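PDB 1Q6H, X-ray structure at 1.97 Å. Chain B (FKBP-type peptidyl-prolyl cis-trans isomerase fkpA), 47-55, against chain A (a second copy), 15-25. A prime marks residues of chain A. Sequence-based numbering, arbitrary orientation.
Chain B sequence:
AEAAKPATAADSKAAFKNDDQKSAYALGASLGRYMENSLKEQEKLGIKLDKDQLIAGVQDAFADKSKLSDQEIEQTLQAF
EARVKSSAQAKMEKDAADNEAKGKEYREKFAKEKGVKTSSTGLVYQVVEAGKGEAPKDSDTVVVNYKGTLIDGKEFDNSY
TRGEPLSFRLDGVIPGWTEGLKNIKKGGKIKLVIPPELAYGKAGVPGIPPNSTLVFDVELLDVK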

ATOM      1  N   ILE B  47     -22.724  -1.840  14.108  1.00 13.48           N
ATOM      2  CA  ILE B  47     -23.084  -2.091  12.717  1.00 14.18           C
ATOM      3  C   ILE B  47     -22.901  -3.568  12.409  1.00 13.70           C
ATOM      4  O   ILE B  47     -21.815  -4.086  12.507  1.00 11.99           O
ATOM      5  CB  ILE B  47     -22.248  -1.187  11.794  1.00 15.37           C
ATOM      6  CG1 ILE B  47     -22.589   0.290  12.082  1.00 16.42           C
ATOM      7  CG2 ILE B  47     -22.486  -1.516  10.318  1.00 15.62           C
ATOM      8  CD1 ILE B  47     -21.705   1.286  11.373  1.00 17.31           C
ATOM      9  N   LYS B  48     -23.989  -4.231  12.059  1.00 14.04           N
ATOM     10  CA  LYS B  48     -24.001  -5.657  11.836  1.00 14.75           C
ATOM     11  C   LYS B  48     -24.482  -5.937  10.406  1.00 15.39           C
ATOM     12  O   LYS B  48     -25.670  -6.042  10.138  1.00 15.50           O
ATOM     13  CB  LYS B  48     -24.892  -6.322  12.855  1.00 14.85           C
ATOM     14  CG  LYS B  48     -24.150  -6.640  14.160  1.00 16.01           C
ATOM     15  CD  LYS B  48     -25.090  -6.986  15.293  1.00 16.42           C
ATOM     16  CE  LYS B  48     -25.753  -5.739  15.879  1.00 16.60           C
ATOM     17  NZ  LYS B  48     -26.710  -6.141  16.942  1.00 13.14           N
ATOM     18  N   LEU B  49     -23.535  -6.030   9.487  1.00 14.96           N
ATOM     19  CA  LEU B  49     -23.884  -6.260   8.095  1.00 15.00           C
ATOM     20  C   LEU B  49     -24.439  -7.649   7.866  1.00 14.51           C
ATOM     21  O   LEU B  49     -24.160  -8.589   8.608  1.00 14.38           O
ATOM     22  CB  LEU B  49     -22.650  -6.070   7.223  1.00 15.32           C
ATOM     23  CG  LEU B  49     -22.240  -4.621   7.004  1.00 15.89           C
ATOM     24  CD1 LEU B  49     -21.026  -4.581   6.083  1.00 15.75           C
ATOM     25  CD2 LEU B  49     -23.363  -3.814   6.401  1.00 17.10           C
ATOM     26  N   ASP B  50     -25.211  -7.777   6.808  1.00 14.35           N
ATOM     27  CA  ASP B  50     -25.763  -9.064   6.437  1.00 15.06           C
ATOM     28  C   ASP B  50     -24.660  -9.917   5.786  1.00 14.61           C
ATOM     29  O   ASP B  50     -24.328  -9.736   4.619  1.00 13.71           O
ATOM     30  CB  ASP B  50     -26.918  -8.841   5.476  1.00 15.82           C
ATOM     31  CG  ASP B  50     -27.598 -10.107   5.095  1.00 16.84           C
ATOM     32  OD1 ASP B  50     -26.888 -11.114   4.846  1.00 15.29           O
ATOM     33  OD2 ASP B  50     -28.844 -10.172   4.988  1.00 15.78           O
ATOM     34  N   LYS B  51     -24.145 -10.881   6.548  1.00 14.00           N
ATOM     35  CA  LYS B  51     -23.018 -11.687   6.111  1.00 13.61           C
ATOM     36  C   LYS B  51     -23.282 -12.504   4.853  1.00 13.05           C
ATOM     37  O   LYS B  51     -22.396 -12.684   4.039  1.00 14.20           O
ATOM     38  CB  LYS B  51     -22.599 -12.621   7.233  1.00 13.62           C
ATOM     39  CG  LYS B  51     -22.307 -11.888   8.530  1.00 13.90           C
ATOM     40  CD  LYS B  51     -21.691 -12.776   9.546  1.00 15.99           C
ATOM     41  CE  LYS B  51     -21.583 -12.039  10.865  1.00 15.86           C
ATOM     42  NZ  LYS B  51     -20.979 -12.878  11.905  1.00 16.07           N
ATOM     43  N   ASP B  52     -24.480 -13.037   4.716  1.00 13.04           N
ATOM     44  CA  ASP B  52     -24.811 -13.783   3.507  1.00 13.31           C
ATOM     45  C   ASP B  52     -24.704 -12.885   2.282  1.00 12.13           C
ATOM     46  O   ASP B  52     -24.256 -13.317   1.195  1.00  7.80           O
ATOM     47  CB  ASP B  52     -26.238 -14.308   3.582  1.00 13.69           C
ATOM     48  CG  ASP B  52     -26.419 -15.354   4.637  1.00 17.61           C
ATOM     49  OD1 ASP B  52     -25.511 -16.209   4.827  1.00 18.23           O
ATOM     50  OD2 ASP B  52     -27.462 -15.393   5.332  1.00 21.00           O
ATOM     51  N   GLN B  53     -25.162 -11.644   2.436  1.00 11.68           N
ATOM     52  CA  GLN B  53     -25.135 -10.719   1.324  1.00 12.73           C
ATOM     53  C   GLN B  53     -23.702 -10.335   1.052  1.00 12.69           C
ATOM     54  O   GLN B  53     -23.320 -10.151  -0.093  1.00 12.15           O
ATOM     55  CB  GLN B  53     -25.956  -9.455   1.579  1.00 13.92           C
ATOM     56  CG  GLN B  53     -27.466  -9.641   1.556  1.00 16.49           C
ATOM     57  CD  GLN B  53     -28.031  -9.968   0.172  1.00 18.00           C
ATOM     58  OE1 GLN B  53     -27.309  -9.992  -0.817  1.00 18.46           O
ATOM     59  NE2 GLN B  53     -29.341 -10.219   0.115  1.00 20.93           N
ATOM     60  N   LEU B  54     -22.910 -10.162   2.093  1.00 11.86           N
ATOM     61  CA  LEU B  54     -21.510  -9.842   1.869  1.00 13.51           C
ATOM     62  C   LEU B  54     -20.838 -10.928   1.004  1.00 14.06           C
ATOM     63  O   LEU B  54     -20.167 -10.644   0.000  1.00 15.17           O
ATOM     64  CB  LEU B  54     -20.819  -9.702   3.207  1.00 14.79           C
ATOM     65  CG  LEU B  54     -19.329  -9.472   3.169  1.00 16.50           C
ATOM     66  CD1 LEU B  54     -19.029  -8.194   2.448  1.00 17.17           C
ATOM     67  CD2 LEU B  54     -18.764  -9.442   4.584  1.00 18.43           C
ATOM     68  N   ILE B  55     -21.055 -12.181   1.366  1.00 14.23           N
ATOM     69  CA  ILE B  55     -20.468 -13.278   0.612  1.00 15.13           C
ATOM     70  C   ILE B  55     -21.038 -13.349  -0.813  1.00 13.58           C
ATOM     71  O   ILE B  55     -20.292 -13.582  -1.761  1.00 11.31           O
ATOM     72  CB  ILE B  55     -20.672 -14.606   1.379  1.00 17.45           C
ATOM     73  CG1 ILE B  55     -19.379 -14.984   2.102  1.00 21.32           C
ATOM     74  CG2 ILE B  55     -21.060 -15.744   0.457  1.00 19.11           C
ATOM     75  CD1 ILE B  55     -18.442 -15.892   1.281  1.00 20.95           C
TER
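Chain A 15-25: AFKNDDQKSAY

Two helices from two copies of the protein meet here at their N-terminal ends so closely that backbone touches backbone: CA of Leu54 lies 3.4 Å from O of Ala24′ in a CA-H...O contact, and CA of Tyr25′ answers at 3.6 Å from O of Gln53. Chain A runs through a loop into a helix at Asp19′, chain B through a loop into a helix at Lys51. The two helices point nearly the same way, with a signed crossing angle of -25° and an axial approach of only 7.4 Å.

Ala24′ makes this closeness possible. Its CA-to-CB bond points toward chain B, and its methyl carbon CB rests 3.3 Å from O of Asp50 and also lies 4.0 Å from CB of Leu49, 4.0 Å from CB of Gln53 and 4.2 Å from CB of Leu54. With CB of Ala24′ 3.3 Å from O of Asp50, little space is left between the methyl and that carbonyl.

Ahead of the chain B helix, N of Asp50 donates a hydrogen bond to O of Asp20′ (3.2 Å), joining the main chains directly. Asp50 suits the N-cap position because its carboxylate can accept from a free helical amide: Gln53 N reaches Asp50 OD1 at 3.0 Å. Asn18′ does the same for chain A, its OD1 lying 2.8 Å from Gln21′ N. Nearby, a water bridges the chains, accepting from Lys48 N (2.9 Å) and donating to Asp20′ OD2 (2.8 Å).

Leu49 supplies apolar bulk, its CD2 lying 4.3 Å from CB of Ser23′. Gln53 has the largest covered area in the contact; its flexible chain packs CG 4.0 Å from CB of Gln21′ and carries OE1 to 3.4 Å from CE1 at the edge of the Phe16′ ring and 3.4 Å from CD2 of Tyr25′.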

ATOM      1  N   ALA A  15     -33.379  -6.474  -5.162  1.00 21.54           N
ATOM      2  CA  ALA A  15     -34.252  -7.013  -4.091  1.00 20.87           C
ATOM      3  C   ALA A  15     -33.716  -6.709  -2.692  1.00 19.80           C
ATOM      4  O   ALA A  15     -34.107  -7.348  -1.723  1.00 20.98           O
ATOM      5  CB  ALA A  15     -34.441  -8.510  -4.283  1.00 21.82           C
ATOM      6  N   PHE A  16     -32.837  -5.716  -2.578  1.00 17.79           N
ATOM      7  CA  PHE A  16     -32.333  -5.306  -1.279  1.00 15.37           C
ATOM      8  C   PHE A  16     -33.354  -4.536  -0.431  1.00 14.86           C
ATOM      9  O   PHE A  16     -33.874  -3.482  -0.812  1.00 12.79           O
ATOM     10  CB  PHE A  16     -31.036  -4.547  -1.451  1.00 14.31           C
ATOM     11  CG  PHE A  16     -30.015  -5.336  -2.224  1.00 14.71           C
ATOM     12  CD1 PHE A  16     -29.482  -6.504  -1.694  1.00 12.96           C
ATOM     13  CD2 PHE A  16     -29.652  -4.960  -3.501  1.00 12.37           C
ATOM     14  CE1 PHE A  16     -28.553  -7.267  -2.439  1.00 14.07           C
ATOM     15  CE2 PHE A  16     -28.746  -5.705  -4.223  1.00 14.45           C
ATOM     16  CZ  PHE A  16     -28.201  -6.860  -3.692  1.00 13.55           C
ATOM     17  N   LYS A  17     -33.623  -5.099   0.735  1.00 14.92           N
ATOM     18  CA  LYS A  17     -34.660  -4.595   1.624  1.00 16.12           C
ATOM     19  C   LYS A  17     -34.167  -3.492   2.556  1.00 15.74           C
ATOM     20  O   LYS A  17     -34.961  -2.715   3.051  1.00 15.92           O
ATOM     21  CB  LYS A  17     -35.201  -5.749   2.465  1.00 16.59           C
ATOM     22  CG  LYS A  17     -35.805  -6.862   1.658  1.00 17.18           C
ATOM     23  CD  LYS A  17     -37.130  -6.454   1.019  1.00 16.92           C
ATOM     24  CE  LYS A  17     -37.684  -7.559   0.121  1.00 16.39           C
ATOM     25  NZ  LYS A  17     -36.654  -7.989  -0.872  1.00 14.75           N
ATOM     26  N   ASN A  18     -32.865  -3.432   2.797  1.00 16.27           N
ATOM     27  CA  ASN A  18     -32.311  -2.448   3.710  1.00 16.23           C
ATOM     28  C   ASN A  18     -30.823  -2.239   3.522  1.00 15.29           C
ATOM     29  O   ASN A  18     -30.164  -2.992   2.793  1.00 14.18           O
ATOM     30  CB  ASN A  18     -32.612  -2.856   5.157  1.00 17.61           C
ATOM     31  CG  ASN A  18     -32.115  -4.256   5.487  1.00 17.94           C
ATOM     32  OD1 ASN A  18     -30.959  -4.570   5.279  1.00 19.06           O
ATOM     33  ND2 ASN A  18     -32.998  -5.092   6.034  1.00 18.79           N
ATOM     34  N   ASP A  19     -30.292  -1.219   4.187  1.00 15.01           N
ATOM     35  CA  ASP A  19     -28.877  -0.867   4.032  1.00 15.66           C
ATOM     36  C   ASP A  19     -27.933  -1.991   4.481  1.00 15.14           C
ATOM     37  O   ASP A  19     -26.861  -2.174   3.886  1.00 15.15           O
ATOM     38  CB  ASP A  19     -28.542   0.437   4.790  1.00 15.66           C
ATOM     39  CG  ASP A  19     -27.170   1.014   4.419  1.00 16.10           C
ATOM     40  OD1 ASP A  19     -26.884   1.200   3.215  1.00 16.47           O
ATOM     41  OD2 ASP A  19     -26.322   1.378   5.276  1.00 20.72           O
ATOM     42  N   ASP A  20     -28.306  -2.720   5.524  1.00 13.72           N
ATOM     43  CA  ASP A  20     -27.459  -3.807   6.018  1.00 13.47           C
ATOM     44  C   ASP A  20     -27.373  -4.909   4.943  1.00 12.38           C
ATOM     45  O   ASP A  20     -26.349  -5.591   4.815  1.00 12.48           O
ATOM     46  CB  ASP A  20     -27.954  -4.349   7.358  1.00 14.71           C
ATOM     47  CG  ASP A  20     -27.599  -3.425   8.561  1.00 15.26           C
ATOM     48  OD1 ASP A  20     -26.691  -2.581   8.450  1.00 13.45           O
ATOM     49  OD2 ASP A  20     -28.172  -3.503   9.670  1.00 17.17           O
ATOM     50  N   GLN A  21     -28.418  -5.056   4.143  1.00 11.31           N
ATOM     51  CA  GLN A  21     -28.322  -5.995   3.024  1.00 11.69           C
ATOM     52  C   GLN A  21     -27.542  -5.344   1.865  1.00 10.64           C
ATOM     53  O   GLN A  21     -26.624  -5.942   1.332  1.00  9.54           O
ATOM     54  CB  GLN A  21     -29.700  -6.442   2.536  1.00 11.17           C
ATOM     55  CG  GLN A  21     -30.499  -7.285   3.543  1.00 13.85           C
ATOM     56  CD  GLN A  21     -31.855  -7.727   2.979  1.00 14.87           C
ATOM     57  OE1 GLN A  21     -32.218  -7.361   1.859  1.00 19.70           O
ATOM     58  NE2 GLN A  21     -32.584  -8.522   3.730  1.00 15.13           N
ATOM     59  N   LYS A  22     -27.906  -4.112   1.509  1.00 10.81           N
ATOM     60  CA  LYS A  22     -27.383  -3.478   0.321  1.00 10.31           C
ATOM     61  C   LYS A  22     -25.934  -3.111   0.444  1.00 10.21           C
ATOM     62  O   LYS A  22     -25.139  -3.379  -0.455  1.00  9.50           O
ATOM     63  CB  LYS A  22     -28.208  -2.240  -0.032  1.00 10.31           C
ATOM     64  CG  LYS A  22     -28.030  -1.789  -1.478  1.00 11.63           C
ATOM     65  CD  LYS A  22     -28.976  -0.640  -1.848  1.00  9.96           C
ATOM     66  CE  LYS A  22     -28.709  -0.164  -3.263  1.00 11.15           C
ATOM     67  NZ  LYS A  22     -29.597   0.958  -3.731  1.00  6.79           N
ATOM     68  N   SER A  23     -25.575  -2.490   1.559  1.00  9.56           N
ATOM     69  CA  SER A  23     -24.196  -2.116   1.775  1.00  9.98           C
ATOM     70  C   SER A  23     -23.311  -3.376   1.853  1.00 10.74           C
ATOM     71  O   SER A  23     -22.188  -3.362   1.394  1.00 10.31           O
ATOM     72  CB  SER A  23     -24.047  -1.272   3.050  1.00 10.64           C
ATOM     73  OG  SER A  23     -24.514   0.044   2.884  1.00 10.40           O
ATOM     74  N   ALA A  24     -23.804  -4.458   2.456  1.00 11.93           N
ATOM     75  CA  ALA A  24     -22.987  -5.668   2.580  1.00 12.01           C
ATOM     76  C   ALA A  24     -22.713  -6.210   1.158  1.00 12.18           C
ATOM     77  O   ALA A  24     -21.574  -6.566   0.814  1.00 10.86           O
ATOM     78  CB  ALA A  24     -23.704  -6.696   3.389  1.00 12.40           C
ATOM     79  N   TYR A  25     -23.762  -6.227   0.338  1.00 10.54           N
ATOM     80  CA  TYR A  25     -23.612  -6.703  -1.023  1.00 10.34           C
ATOM     81  C   TYR A  25     -22.630  -5.836  -1.822  1.00 10.19           C
ATOM     82  O   TYR A  25     -21.732  -6.336  -2.502  1.00 10.11           O
ATOM     83  CB  TYR A  25     -24.947  -6.804  -1.710  1.00 10.16           C
ATOM     84  CG  TYR A  25     -24.862  -7.488  -3.030  1.00 10.52           C
ATOM     85  CD1 TYR A  25     -24.579  -6.766  -4.185  1.00 10.82           C
ATOM     86  CD2 TYR A  25     -25.044  -8.861  -3.139  1.00 11.21           C
ATOM     87  CE1 TYR A  25     -24.496  -7.392  -5.409  1.00  9.81           C
ATOM     88  CE2 TYR A  25     -24.918  -9.504  -4.361  1.00 11.05           C
ATOM     89  CZ  TYR A  25     -24.656  -8.760  -5.491  1.00 10.80           C
ATOM     90  OH  TYR A  25     -24.563  -9.355  -6.728  1.00 11.29           O
TER
HETATM   91  O   HOH W   1     -26.573  -2.973  11.916  1.00 30.35           O